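Local coordinates for protein FACT-Spt16 (Cicer arietinum, PDB 5CE6) that probably acts as the Spt16 subunit of the FACT complex, a histone chaperone involved in transcription, whose N-terminal domain is probably linked to H3-H4 binding, at residues Glu84-Phe89 against Ser134-Ile139; Glu201-Ile206 against Thr432-Lys437; Leu249-Val254 against Leu258-Val263. All coordinates share one frame; numbering follows the deposited sequence.

Interaction 1: residues Glu84-Phe89 against Ser134-Ile139; sequences ETIMVF and SSMDAI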
ATOM      1  N   GLU A  84      -6.499  14.573  13.386  1.00 20.29           N
ATOM      2  CA  GLU A  84      -7.397  14.866  14.501  1.00 20.20           C
ATOM      3  C   GLU A  84      -8.779  15.344  14.030  1.00 18.62           C
ATOM      4  O   GLU A  84      -9.304  16.365  14.492  1.00 21.08           O
ATOM      5  CB  GLU A  84      -6.759  15.854  15.482  1.00 23.89           C
ATOM      6  CG  GLU A  84      -7.318  15.755  16.888  1.00 30.56           C
ATOM      7  CD  GLU A  84      -6.613  16.666  17.869  1.00 35.07           C
ATOM      8  OE1 GLU A  84      -6.432  17.864  17.559  1.00 32.85           O
ATOM      9  OE2 GLU A  84      -6.243  16.173  18.955  1.00 33.21           O
ATOM     10  N   THR A  85      -9.355  14.583  13.103  1.00 19.85           N
ATOM     11  CA  THR A  85     -10.649  14.919  12.523  1.00 22.91           C
ATOM     12  C   THR A  85     -11.539  13.683  12.516  1.00 17.28           C
ATOM     13  O   THR A  85     -11.082  12.585  12.212  1.00 18.95           O
ATOM     14  CB  THR A  85     -10.489  15.463  11.086  1.00 20.31           C
ATOM     15  OG1 THR A  85      -9.762  16.697  11.117  1.00 21.70           O
ATOM     16  CG2 THR A  85     -11.839  15.713  10.428  1.00 20.15           C
ATOM     17  N   ILE A  86     -12.809  13.868  12.866  1.00 19.82           N
ATOM     18  CA  ILE A  86     -13.803  12.808  12.743  1.00 18.01           C
ATOM     19  C   ILE A  86     -14.821  13.207  11.674  1.00 18.09           C
ATOM     20  O   ILE A  86     -15.312  14.333  11.674  1.00 18.82           O
ATOM     21  CB  ILE A  86     -14.543  12.616  14.068  1.00 22.83           C
ATOM     22  CG1 ILE A  86     -13.576  12.157  15.168  1.00 19.15           C
ATOM     23  CG2 ILE A  86     -15.696  11.640  13.909  1.00 20.50           C
ATOM     24  CD1 ILE A  86     -14.108  12.430  16.584  1.00 20.49           C
ATOM     25  N   MET A  87     -15.138  12.290  10.765  1.00 17.44           N
ATOM     26  CA  MET A  87     -16.138  12.571   9.739  1.00 17.60           C
ATOM     27  C   MET A  87     -17.181  11.466   9.732  1.00 19.03           C
ATOM     28  O   MET A  87     -16.835  10.283   9.667  1.00 18.97           O
ATOM     29  CB  MET A  87     -15.475  12.693   8.363  1.00 16.71           C
ATOM     30  CG  MET A  87     -16.424  12.983   7.229  1.00 25.48           C
ATOM     31  SD  MET A  87     -15.507  13.574   5.789  1.00 24.16           S
ATOM     32  CE  MET A  87     -14.403  12.203   5.490  1.00 28.67           C
ATOM     33  N   VAL A  88     -18.451  11.854   9.802  1.00 18.76           N
ATOM     34  CA  VAL A  88     -19.545  10.886   9.840  1.00 19.21           C
ATOM     35  C   VAL A  88     -20.538  11.110   8.703  1.00 19.47           C
ATOM     36  O   VAL A  88     -21.156  12.173   8.595  1.00 21.56           O
ATOM     37  CB  VAL A  88     -20.297  10.925  11.183  1.00 21.90           C
ATOM     38  CG1 VAL A  88     -21.483   9.974  11.147  1.00 22.20           C
ATOM     39  CG2 VAL A  88     -19.362  10.550  12.326  1.00 20.70           C
ATOM     40  N   PHE A  89     -20.690  10.092   7.867  1.00 19.52           N
ATOM     41  CA  PHE A  89     -21.607  10.157   6.739  1.00 19.27           C
ATOM     42  C   PHE A  89     -22.948   9.587   7.136  1.00 20.35           C
ATOM     43  O   PHE A  89     -23.006   8.513   7.717  1.00 20.42           O
ATOM     44  CB  PHE A  89     -21.056   9.336   5.578  1.00 18.29           C
ATOM     45  CG  PHE A  89     -19.697   9.767   5.131  1.00 17.27           C
ATOM     46  CD1 PHE A  89     -18.556   9.189   5.678  1.00 21.24           C
ATOM     47  CD2 PHE A  89     -19.559  10.747   4.164  1.00 17.19           C
ATOM     48  CE1 PHE A  89     -17.296   9.587   5.268  1.00 16.86           C
ATOM     49  CE2 PHE A  89     -18.311  11.155   3.745  1.00 19.93           C
ATOM     50  CZ  PHE A  89     -17.173  10.575   4.294  1.00 21.42           C
ATOM     51  N   SER A 134     -18.970  17.378  23.702  1.00 31.40           N
ATOM     52  CA  SER A 134     -20.316  17.839  23.365  1.00 32.16           C
ATOM     53  C   SER A 134     -20.635  17.709  21.878  1.00 30.89           C
ATOM     54  O   SER A 134     -21.757  17.365  21.507  1.00 31.17           O
ATOM     55  CB  SER A 134     -20.537  19.279  23.834  1.00 35.21           C
ATOM     56  OG  SER A 134     -20.688  19.329  25.238  1.00 41.25           O
ATOM     57  N   SER A 135     -19.655  17.984  21.027  1.00 29.62           N
ATOM     58  CA  SER A 135     -19.851  17.840  19.588  1.00 28.43           C
ATOM     59  C   SER A 135     -20.040  16.382  19.181  1.00 27.53           C
ATOM     60  O   SER A 135     -20.808  16.086  18.275  1.00 27.58           O
ATOM     61  CB  SER A 135     -18.696  18.467  18.809  1.00 32.50           C
ATOM     62  OG  SER A 135     -18.706  19.876  18.949  1.00 37.07           O
ATOM     63  N   MET A 136     -19.342  15.471  19.852  1.00 27.24           N
ATOM     64  CA  MET A 136     -19.527  14.053  19.575  1.00 26.57           C
ATOM     65  C   MET A 136     -20.949  13.627  19.933  1.00 29.88           C
ATOM     66  O   MET A 136     -21.578  12.872  19.190  1.00 29.38           O
ATOM     67  CB  MET A 136     -18.505  13.207  20.332  1.00 26.26           C
ATOM     68  CG  MET A 136     -17.060  13.565  20.040  1.00 30.38           C
ATOM     69  SD  MET A 136     -15.902  12.471  20.910  1.00 26.17           S
ATOM     70  CE  MET A 136     -14.337  13.226  20.485  1.00 24.02           C
ATOM     71  N   ASP A 137     -21.455  14.120  21.065  1.00 30.35           N
ATOM     72  CA  ASP A 137     -22.823  13.819  21.478  1.00 30.59           C
ATOM     73  C   ASP A 137     -23.838  14.339  20.457  1.00 34.99           C
ATOM     74  O   ASP A 137     -24.830  13.676  20.162  1.00 31.01           O
ATOM     75  CB  ASP A 137     -23.127  14.417  22.858  1.00 32.33           C
ATOM     76  CG  ASP A 137     -22.351  13.744  23.977  1.00 32.64           C
ATOM     77  OD1 ASP A 137     -21.870  12.612  23.777  1.00 31.74           O
ATOM     78  OD2 ASP A 137     -22.231  14.354  25.065  1.00 33.87           O
ATOM     79  N   ALA A 138     -23.588  15.531  19.926  1.00 30.39           N
ATOM     80  CA  ALA A 138     -24.477  16.120  18.925  1.00 33.76           C
ATOM     81  C   ALA A 138     -24.484  15.278  17.649  1.00 32.86           C
ATOM     82  O   ALA A 138     -25.539  15.007  17.073  1.00 32.23           O
ATOM     83  CB  ALA A 138     -24.061  17.540  18.618  1.00 37.59           C
ATOM     84  N   ILE A 139     -23.297  14.877  17.210  1.00 27.74           N
ATOM     85  CA  ILE A 139     -23.170  14.021  16.034  1.00 26.48           C
ATOM     86  C   ILE A 139     -23.912  12.697  16.247  1.00 32.17           C
ATOM     87  O   ILE A 139     -24.634  12.224  15.364  1.00 30.92           O
ATOM     88  CB  ILE A 139     -21.687  13.749  15.681  1.00 27.52           C
ATOM     89  CG1 ILE A 139     -20.981  15.047  15.286  1.00 25.39           C
ATOM     90  CG2 ILE A 139     -21.584  12.740  14.565  1.00 28.59           C
ATOM     91  CD1 ILE A 139     -19.534  14.861  14.869  1.00 24.36           C
TER

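Interaction 2: residues Glu201-Ile206 against Thr432-Lys437; sequences EEITYI and TIIINK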
ATOM      1  N   GLU A 201      -6.820   9.047 -13.888  1.00 14.76           N
ATOM      2  CA  GLU A 201      -5.959  10.007 -13.202  1.00 13.05           C
ATOM      3  C   GLU A 201      -5.104   9.296 -12.155  1.00 14.82           C
ATOM      4  O   GLU A 201      -3.896   9.520 -12.067  1.00 16.02           O
ATOM      5  CB  GLU A 201      -6.793  11.118 -12.557  1.00 13.46           C
ATOM      6  CG  GLU A 201      -5.984  12.088 -11.706  1.00 18.16           C
ATOM      7  CD  GLU A 201      -6.851  13.156 -11.062  1.00 21.89           C
ATOM      8  OE1 GLU A 201      -8.078  13.113 -11.259  1.00 28.32           O
ATOM      9  OE2 GLU A 201      -6.300  14.039 -10.375  1.00 22.64           O
ATOM     10  N   GLU A 202      -5.737   8.415 -11.391  1.00 11.50           N
ATOM     11  CA  GLU A 202      -5.037   7.711 -10.319  1.00 10.68           C
ATOM     12  C   GLU A 202      -3.981   6.782 -10.899  1.00 11.54           C
ATOM     13  O   GLU A 202      -2.879   6.666 -10.357  1.00 11.82           O
ATOM     14  CB  GLU A 202      -6.024   6.925  -9.451  1.00 12.42           C
ATOM     15  CG  GLU A 202      -7.049   7.783  -8.710  1.00 12.81           C
ATOM     16  CD  GLU A 202      -7.985   6.937  -7.878  1.00 13.58           C
ATOM     17  OE1 GLU A 202      -8.810   6.225  -8.483  1.00 16.13           O
ATOM     18  OE2 GLU A 202      -7.888   6.951  -6.626  1.00 15.67           O
ATOM     19  N   ILE A 203      -4.312   6.132 -12.007  1.00 12.28           N
ATOM     20  CA  ILE A 203      -3.352   5.247 -12.665  1.00 12.95           C
ATOM     21  C   ILE A 203      -2.138   6.040 -13.142  1.00 11.53           C
ATOM     22  O   ILE A 203      -1.006   5.567 -13.074  1.00 12.82           O
ATOM     23  CB  ILE A 203      -4.011   4.477 -13.811  1.00 13.58           C
ATOM     24  CG1 ILE A 203      -4.895   3.366 -13.233  1.00 12.93           C
ATOM     25  CG2 ILE A 203      -2.972   3.877 -14.754  1.00 13.96           C
ATOM     26  CD1 ILE A 203      -5.886   2.802 -14.237  1.00 17.77           C
ATOM     27  N   THR A 204      -2.369   7.268 -13.591  1.00 11.50           N
ATOM     28  CA  THR A 204      -1.259   8.112 -14.005  1.00 13.68           C
ATOM     29  C   THR A 204      -0.314   8.402 -12.838  1.00 13.93           C
ATOM     30  O   THR A 204       0.903   8.295 -12.987  1.00 12.39           O
ATOM     31  CB  THR A 204      -1.760   9.413 -14.616  1.00 14.34           C
ATOM     32  OG1 THR A 204      -2.364   9.109 -15.879  1.00 18.55           O
ATOM     33  CG2 THR A 204      -0.599  10.398 -14.835  1.00 15.03           C
ATOM     34  N   TYR A 205      -0.868   8.752 -11.682  1.00 14.03           N
ATOM     35  CA  TYR A 205      -0.038   9.017 -10.499  1.00 10.83           C
ATOM     36  C   TYR A 205       0.757   7.785 -10.067  1.00 13.71           C
ATOM     37  O   TYR A 205       1.920   7.905  -9.691  1.00 12.33           O
ATOM     38  CB  TYR A 205      -0.881   9.563  -9.339  1.00 10.70           C
ATOM     39  CG  TYR A 205      -1.615  10.847  -9.704  1.00 11.51           C
ATOM     40  CD1 TYR A 205      -1.149  11.674 -10.730  1.00 14.27           C
ATOM     41  CD2 TYR A 205      -2.767  11.225  -9.031  1.00 14.71           C
ATOM     42  CE1 TYR A 205      -1.811  12.839 -11.069  1.00 17.01           C
ATOM     43  CE2 TYR A 205      -3.442  12.404  -9.376  1.00 13.35           C
ATOM     44  CZ  TYR A 205      -2.950  13.199 -10.390  1.00 15.13           C
ATOM     45  OH  TYR A 205      -3.609  14.360 -10.751  1.00 17.37           O
ATOM     46  N   ILE A 206       0.139   6.607 -10.130  1.00 10.18           N
ATOM     47  CA  ILE A 206       0.846   5.366  -9.802  1.00  9.06           C
ATOM     48  C   ILE A 206       1.976   5.101 -10.803  1.00  9.33           C
ATOM     49  O   ILE A 206       3.072   4.688 -10.415  1.00 12.12           O
ATOM     50  CB  ILE A 206      -0.136   4.170  -9.743  1.00 11.66           C
ATOM     51  CG1 ILE A 206      -1.122   4.369  -8.581  1.00 13.74           C
ATOM     52  CG2 ILE A 206       0.620   2.835  -9.613  1.00 13.46           C
ATOM     53  CD1 ILE A 206      -2.288   3.380  -8.542  1.00 15.87           C
ATOM     54  N   THR A 432       5.244  -3.401  -9.700  1.00  7.49           N
ATOM     55  CA  THR A 432       3.916  -2.767  -9.669  1.00  9.17           C
ATOM     56  C   THR A 432       3.269  -2.968 -11.026  1.00  9.69           C
ATOM     57  O   THR A 432       3.879  -2.691 -12.060  1.00  9.61           O
ATOM     58  CB  THR A 432       3.999  -1.279  -9.347  1.00 12.15           C
ATOM     59  OG1 THR A 432       4.669  -1.128  -8.096  1.00  9.36           O
ATOM     60  CG2 THR A 432       2.607  -0.674  -9.228  1.00 11.22           C
ATOM     61  N   ILE A 433       2.053  -3.502 -11.035  1.00  8.13           N
ATOM     62  CA  ILE A 433       1.399  -3.768 -12.322  1.00 12.35           C
ATOM     63  C   ILE A 433       0.023  -3.116 -12.378  1.00  9.28           C
ATOM     64  O   ILE A 433      -0.648  -2.983 -11.350  1.00 11.41           O
ATOM     65  CB  ILE A 433       1.297  -5.270 -12.629  1.00 19.56           C
ATOM     66  CG1 ILE A 433       0.224  -5.930 -11.775  1.00 17.81           C
ATOM     67  CG2 ILE A 433       2.659  -5.978 -12.456  1.00 18.50           C
ATOM     68  CD1 ILE A 433      -0.048  -7.359 -12.203  1.00 26.63           C
ATOM     69  N   ILE A 434      -0.385  -2.705 -13.579  1.00  9.12           N
ATOM     70  CA  ILE A 434      -1.680  -2.054 -13.763  1.00 12.47           C
ATOM     71  C   ILE A 434      -2.537  -2.969 -14.612  1.00  9.95           C
ATOM     72  O   ILE A 434      -2.095  -3.432 -15.656  1.00 12.28           O
ATOM     73  CB  ILE A 434      -1.543  -0.715 -14.513  1.00 19.07           C
ATOM     74  CG1 ILE A 434      -0.462   0.153 -13.869  1.00 23.23           C
ATOM     75  CG2 ILE A 434      -2.895   0.014 -14.567  1.00 15.52           C
ATOM     76  CD1 ILE A 434      -0.904   0.848 -12.646  1.00 24.90           C
ATOM     77  N   ILE A 435      -3.756  -3.256 -14.163  1.00 10.57           N
ATOM     78  CA  ILE A 435      -4.628  -4.133 -14.938  1.00 10.66           C
ATOM     79  C   ILE A 435      -5.459  -3.290 -15.876  1.00 12.76           C
ATOM     80  O   ILE A 435      -6.359  -2.582 -15.445  1.00 16.87           O
ATOM     81  CB  ILE A 435      -5.608  -4.946 -14.066  1.00 14.15           C
ATOM     82  CG1 ILE A 435      -4.857  -5.691 -12.952  1.00 11.10           C
ATOM     83  CG2 ILE A 435      -6.427  -5.908 -14.952  1.00 19.48           C
ATOM     84  CD1 ILE A 435      -3.697  -6.570 -13.432  1.00 12.14           C
ATOM     85  N   ASN A 436      -5.151  -3.355 -17.162  1.00 14.60           N
ATOM     86  CA  ASN A 436      -6.023  -2.714 -18.138  1.00 23.21           C
ATOM     87  C   ASN A 436      -6.906  -3.773 -18.781  1.00 22.71           C
ATOM     88  O   ASN A 436      -6.684  -4.971 -18.596  1.00 26.62           O
ATOM     89  CB  ASN A 436      -5.210  -1.948 -19.182  1.00 29.73           C
ATOM     90  CG  ASN A 436      -4.348  -0.856 -18.564  1.00 26.75           C
ATOM     91  OD1 ASN A 436      -4.844   0.015 -17.860  1.00 27.37           O
ATOM     92  ND2 ASN A 436      -3.043  -0.917 -18.813  1.00 30.75           N
ATOM     93  N   LYS A 437      -7.904  -3.333 -19.540  1.00 26.70           N
ATOM     94  CA  LYS A 437      -8.853  -4.256 -20.150  1.00 26.64           C
ATOM     95  C   LYS A 437      -8.166  -5.243 -21.087  1.00 30.06           C
ATOM     96  O   LYS A 437      -8.478  -6.438 -21.094  1.00 32.92           O
ATOM     97  CB  LYS A 437      -9.926  -3.472 -20.909  1.00 33.64           C
ATOM     98  CG  LYS A 437     -10.927  -4.337 -21.640  1.00 41.02           C
ATOM     99  CD  LYS A 437     -12.281  -3.646 -21.701  1.00 45.85           C
ATOM    100  CE  LYS A 437     -12.795  -3.589 -23.120  1.00 54.09           C
ATOM    101  NZ  LYS A 437     -12.644  -4.914 -23.776  1.00 52.33           N
TER

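Interaction 3: residues Leu249-Val254 against Leu258-Val263; sequences LDPAKV and LKADNV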
ATOM      1  N   LEU A 249      13.560  11.432  -2.696  1.00 23.35           N
ATOM      2  CA  LEU A 249      13.046  12.756  -2.330  1.00 23.86           C
ATOM      3  C   LEU A 249      13.634  13.889  -3.169  1.00 31.82           C
ATOM      4  O   LEU A 249      13.095  14.999  -3.198  1.00 33.72           O
ATOM      5  CB  LEU A 249      13.255  13.016  -0.836  1.00 19.27           C
ATOM      6  CG  LEU A 249      12.542  12.017   0.080  1.00 23.48           C
ATOM      7  CD1 LEU A 249      12.824  12.317   1.534  1.00 31.03           C
ATOM      8  CD2 LEU A 249      11.044  12.009  -0.170  1.00 27.45           C
ATOM      9  N   ASP A 250      14.741  13.615  -3.846  1.00 29.22           N
ATOM     10  CA  ASP A 250      15.245  14.530  -4.858  1.00 37.57           C
ATOM     11  C   ASP A 250      15.439  13.769  -6.162  1.00 36.41           C
ATOM     12  O   ASP A 250      16.570  13.539  -6.587  1.00 37.84           O
ATOM     13  CB  ASP A 250      16.553  15.183  -4.419  1.00 43.46           C
ATOM     14  CG  ASP A 250      17.006  16.263  -5.378  1.00 55.02           C
ATOM     15  OD1 ASP A 250      16.159  16.758  -6.154  1.00 60.49           O
ATOM     16  OD2 ASP A 250      18.205  16.610  -5.360  1.00 52.19           O
ATOM     17  N   PRO A 251      14.323  13.388  -6.809  1.00 35.96           N
ATOM     18  CA  PRO A 251      14.328  12.545  -8.010  1.00 36.34           C
ATOM     19  C   PRO A 251      15.203  13.111  -9.124  1.00 40.06           C
ATOM     20  O   PRO A 251      15.561  12.390 -10.056  1.00 38.18           O
ATOM     21  CB  PRO A 251      12.855  12.533  -8.431  1.00 33.62           C
ATOM     22  CG  PRO A 251      12.243  13.707  -7.781  1.00 37.68           C
ATOM     23  CD  PRO A 251      12.966  13.862  -6.486  1.00 33.58           C
ATOM     24  N   ALA A 252      15.533  14.397  -9.020  1.00 42.55           N
ATOM     25  CA  ALA A 252      16.535  15.024  -9.873  1.00 46.81           C
ATOM     26  C   ALA A 252      17.846  14.239  -9.833  1.00 51.30           C
ATOM     27  O   ALA A 252      18.515  14.079 -10.858  1.00 54.09           O
ATOM     28  CB  ALA A 252      16.771  16.431  -9.419  1.00 46.98           C
ATOM     29  N   LYS A 253      18.200  13.748  -8.644  1.00 44.22           N
ATOM     30  CA  LYS A 253      19.406  12.941  -8.455  1.00 39.98           C
ATOM     31  C   LYS A 253      19.468  11.710  -9.364  1.00 41.95           C
ATOM     32  O   LYS A 253      20.522  11.083  -9.495  1.00 44.48           O
ATOM     33  CB  LYS A 253      19.567  12.532  -6.985  1.00 37.35           C
ATOM     34  CG  LYS A 253      19.936  13.678  -6.051  1.00 39.33           C
ATOM     35  CD  LYS A 253      20.753  13.182  -4.866  1.00 42.85           C
ATOM     36  CE  LYS A 253      21.414  14.334  -4.117  1.00 49.45           C
ATOM     37  NZ  LYS A 253      22.366  13.826  -3.089  1.00 52.42           N
ATOM     38  N   VAL A 254      18.339  11.358  -9.978  1.00 33.44           N
ATOM     39  CA  VAL A 254      18.325  10.334 -11.020  1.00 34.59           C
ATOM     40  C   VAL A 254      17.607  10.802 -12.285  1.00 44.39           C
ATOM     41  O   VAL A 254      17.098   9.981 -13.047  1.00 48.24           O
ATOM     42  CB  VAL A 254      17.696   9.000 -10.543  1.00 27.49           C
ATOM     43  CG1 VAL A 254      18.665   8.236  -9.664  1.00 28.34           C
ATOM     44  CG2 VAL A 254      16.365   9.239  -9.835  1.00 30.85           C
ATOM     45  N   LEU A 258       9.908  14.678 -12.083  1.00 42.50           N
ATOM     46  CA  LEU A 258       8.665  14.719 -11.323  1.00 38.55           C
ATOM     47  C   LEU A 258       8.694  15.897 -10.360  1.00 44.14           C
ATOM     48  O   LEU A 258       9.735  16.200  -9.771  1.00 46.49           O
ATOM     49  CB  LEU A 258       8.444  13.428 -10.530  1.00 29.52           C
ATOM     50  CG  LEU A 258       8.086  12.153 -11.292  1.00 28.07           C
ATOM     51  CD1 LEU A 258       7.636  11.052 -10.329  1.00 26.37           C
ATOM     52  CD2 LEU A 258       7.025  12.403 -12.348  1.00 29.20           C
ATOM     53  N   LYS A 259       7.550  16.557 -10.200  1.00 38.23           N
ATOM     54  CA  LYS A 259       7.422  17.606  -9.196  1.00 41.86           C
ATOM     55  C   LYS A 259       7.786  17.052  -7.824  1.00 37.95           C
ATOM     56  O   LYS A 259       7.042  16.263  -7.241  1.00 37.96           O
ATOM     57  CB  LYS A 259       6.001  18.169  -9.178  1.00 42.43           C
ATOM     58  N   ALA A 260       8.938  17.474  -7.312  1.00 39.84           N
ATOM     59  CA  ALA A 260       9.477  16.926  -6.070  1.00 32.85           C
ATOM     60  C   ALA A 260       8.569  17.147  -4.862  1.00 32.69           C
ATOM     61  O   ALA A 260       8.577  16.355  -3.920  1.00 27.00           O
ATOM     62  CB  ALA A 260      10.860  17.485  -5.805  1.00 37.43           C
ATOM     63  N   ASP A 261       7.791  18.225  -4.886  1.00 27.36           N
ATOM     64  CA  ASP A 261       6.842  18.506  -3.805  1.00 34.41           C
ATOM     65  C   ASP A 261       5.759  17.433  -3.689  1.00 31.04           C
ATOM     66  O   ASP A 261       5.070  17.336  -2.672  1.00 29.74           O
ATOM     67  CB  ASP A 261       6.190  19.875  -4.018  1.00 38.12           C
ATOM     68  CG  ASP A 261       6.989  20.995  -3.404  1.00 51.32           C
ATOM     69  OD1 ASP A 261       8.124  20.732  -2.953  1.00 56.71           O
ATOM     70  OD2 ASP A 261       6.484  22.139  -3.376  1.00 54.38           O
ATOM     71  N   ASN A 262       5.615  16.636  -4.741  1.00 22.98           N
ATOM     72  CA  ASN A 262       4.583  15.615  -4.788  1.00 23.66           C
ATOM     73  C   ASN A 262       5.115  14.242  -4.411  1.00 17.25           C
ATOM     74  O   ASN A 262       4.347  13.290  -4.321  1.00 15.92           O
ATOM     75  CB  ASN A 262       3.967  15.543  -6.186  1.00 22.15           C
ATOM     76  CG  ASN A 262       3.127  16.765  -6.524  1.00 29.88           C
ATOM     77  OD1 ASN A 262       2.520  17.379  -5.651  1.00 28.92           O
ATOM     78  ND2 ASN A 262       3.079  17.109  -7.809  1.00 35.25           N
ATOM     79  N   VAL A 263       6.421  14.150  -4.173  1.00 22.10           N
ATOM     80  CA  VAL A 263       7.077  12.855  -3.945  1.00 21.15           C
ATOM     81  C   VAL A 263       7.345  12.556  -2.468  1.00 19.69           C
ATOM     82  O   VAL A 263       7.822  13.422  -1.727  1.00 20.82           O
ATOM     83  CB  VAL A 263       8.423  12.785  -4.703  1.00 18.52           C
ATOM     84  CG1 VAL A 263       9.145  11.478  -4.391  1.00 22.50           C
ATOM     85  CG2 VAL A 263       8.203  12.937  -6.190  1.00 22.05           C
TER

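Interaction 1: residues Glu84-Phe89 against Ser134-Ile139
V88 and I139 make the tighter half of this contact. The methyl CG2 of I139 lies 3.8 Å from CG2 of V88 and 4.0 Å from CB of V88, so it rests against the branch point of the valine as well as one methyl. In V88, CG1 is anti to the backbone N (chi1 176°), which turns CG2 to the side where I139 arrives. Toward the start of both segments, I86 meets M136 by a single pair of end atoms, I86 CD1 and M136 CE, at 4.0 Å. The methionine chain is extended and reaches the strand with its methyl; the two side chains cross at about a right angle. Strand 85-89 is a central strand of the mixed six-strand sheet in the N-terminal lobe. I86 and V88 point to the face packed by helix 133-145, while M87 points to the other face, where it meets F74 of helix 69-78. At the start of the strand, E84 and T85 form a G1 beta bulge opposite C58. Helix 168-179 extends the apolar layer, with W173 on I86 and L169 on M136. S134 is exposed. D137 is partly exposed, and its OD1 forms a salt bridge with K176 of helix 168-179.

Interaction 2: residues Glu201-Ile206 against Thr432-Lys437
I434 is the centre of this contact and touches two helix residues with two different branches. I434 CG2 lies 3.9 Å from I203 CG2 and 4.1 Å from I203 CD1. The methyl thus sits against both branches of the helix residue. The other arm of I434 bends back, with chi2 at -79°, and places I434 CD1 3.9 Å from I206 CG2. I206 offers that methyl to the strand because CG2 is anti to the backbone N (chi1 -65° for CG1). I206 CG2 also lies 4.1 Å from T432 CG2. I203 and I206 are three residues apart and lie on one side of helix 200-230. I434 and T432 alternate with I433, which points to the other face of the sheet. The axes of helix 201-206 and strand 432-435 come within 10.2 Å at an angle of 160°, nearly antiparallel. This is helix-on-sheet packing in the M24 metallopeptidase-like domain, with V403 of the adjacent strand extending the apolar surface under I206 and I434. The hydroxyl of T432 is hydrogen-bonded to the backbone O of N312, and its methyl is the part that touches I206. No hydrogen bond joins the two segments, so the contact rests on the fit of branched apolar side chains and has no directional bond to set it.

Interaction 3: residues Leu249-Val254 against Leu258-Val263
P251 meets three residues of 258-263 with its ring. P251 CD lies 4.2 Å from A260 CB, and P251 CG is 4.4 Å from V263 CG2. P251 CG is also 4.1 Å from the backbone O of L258, so the ring touches main chain as well as side chains. L249 adds a further contact. L249 CD2 lies 3.8 Å from the carbonyl O of V263. L249 starts out away from 258-263, but its CD2 branch turns back to it. CG2 is the methyl of V263 that faces the proline. The two segments belong to the connection from helix 237-249 to strand 263-265 in the M24-like domain, and each holds a short 3-10 turn, at 251-253 and 260-262. Backbone bonds from V254 N to P251 O (3.0 Å) and from V263 N to A260 O (3.1 Å) brace these turns. Beyond them, L212 of helix 200-230 touches both P251 and V263. Y306 of strand 296-306 packs on L258 and V263, and I248 of helix 237-249 also touches V263. A260 and L249 lie on the exposed side.

Along the chain, interaction 1 is complete before interaction 2 begins, and interaction 3 falls between the two segments of interaction 2. Interaction 1 belongs to the packing of the N-terminal lobe and its six-strand sheet. Its centre is about 35 Å from that of interaction 2 and about 37 Å from that of interaction 3. Interactions 2 and 3 lie in the M24-like domain, with centres about 20 Å apart and nearest atoms about 7 Å apart. They do not touch, but both pack against helix 200-230: interaction 2 uses its first turns, while L212 further along packs on 249-254 and 258-263. Interaction 2 joins distant parts of the chain, and interaction 3 shapes a local connection.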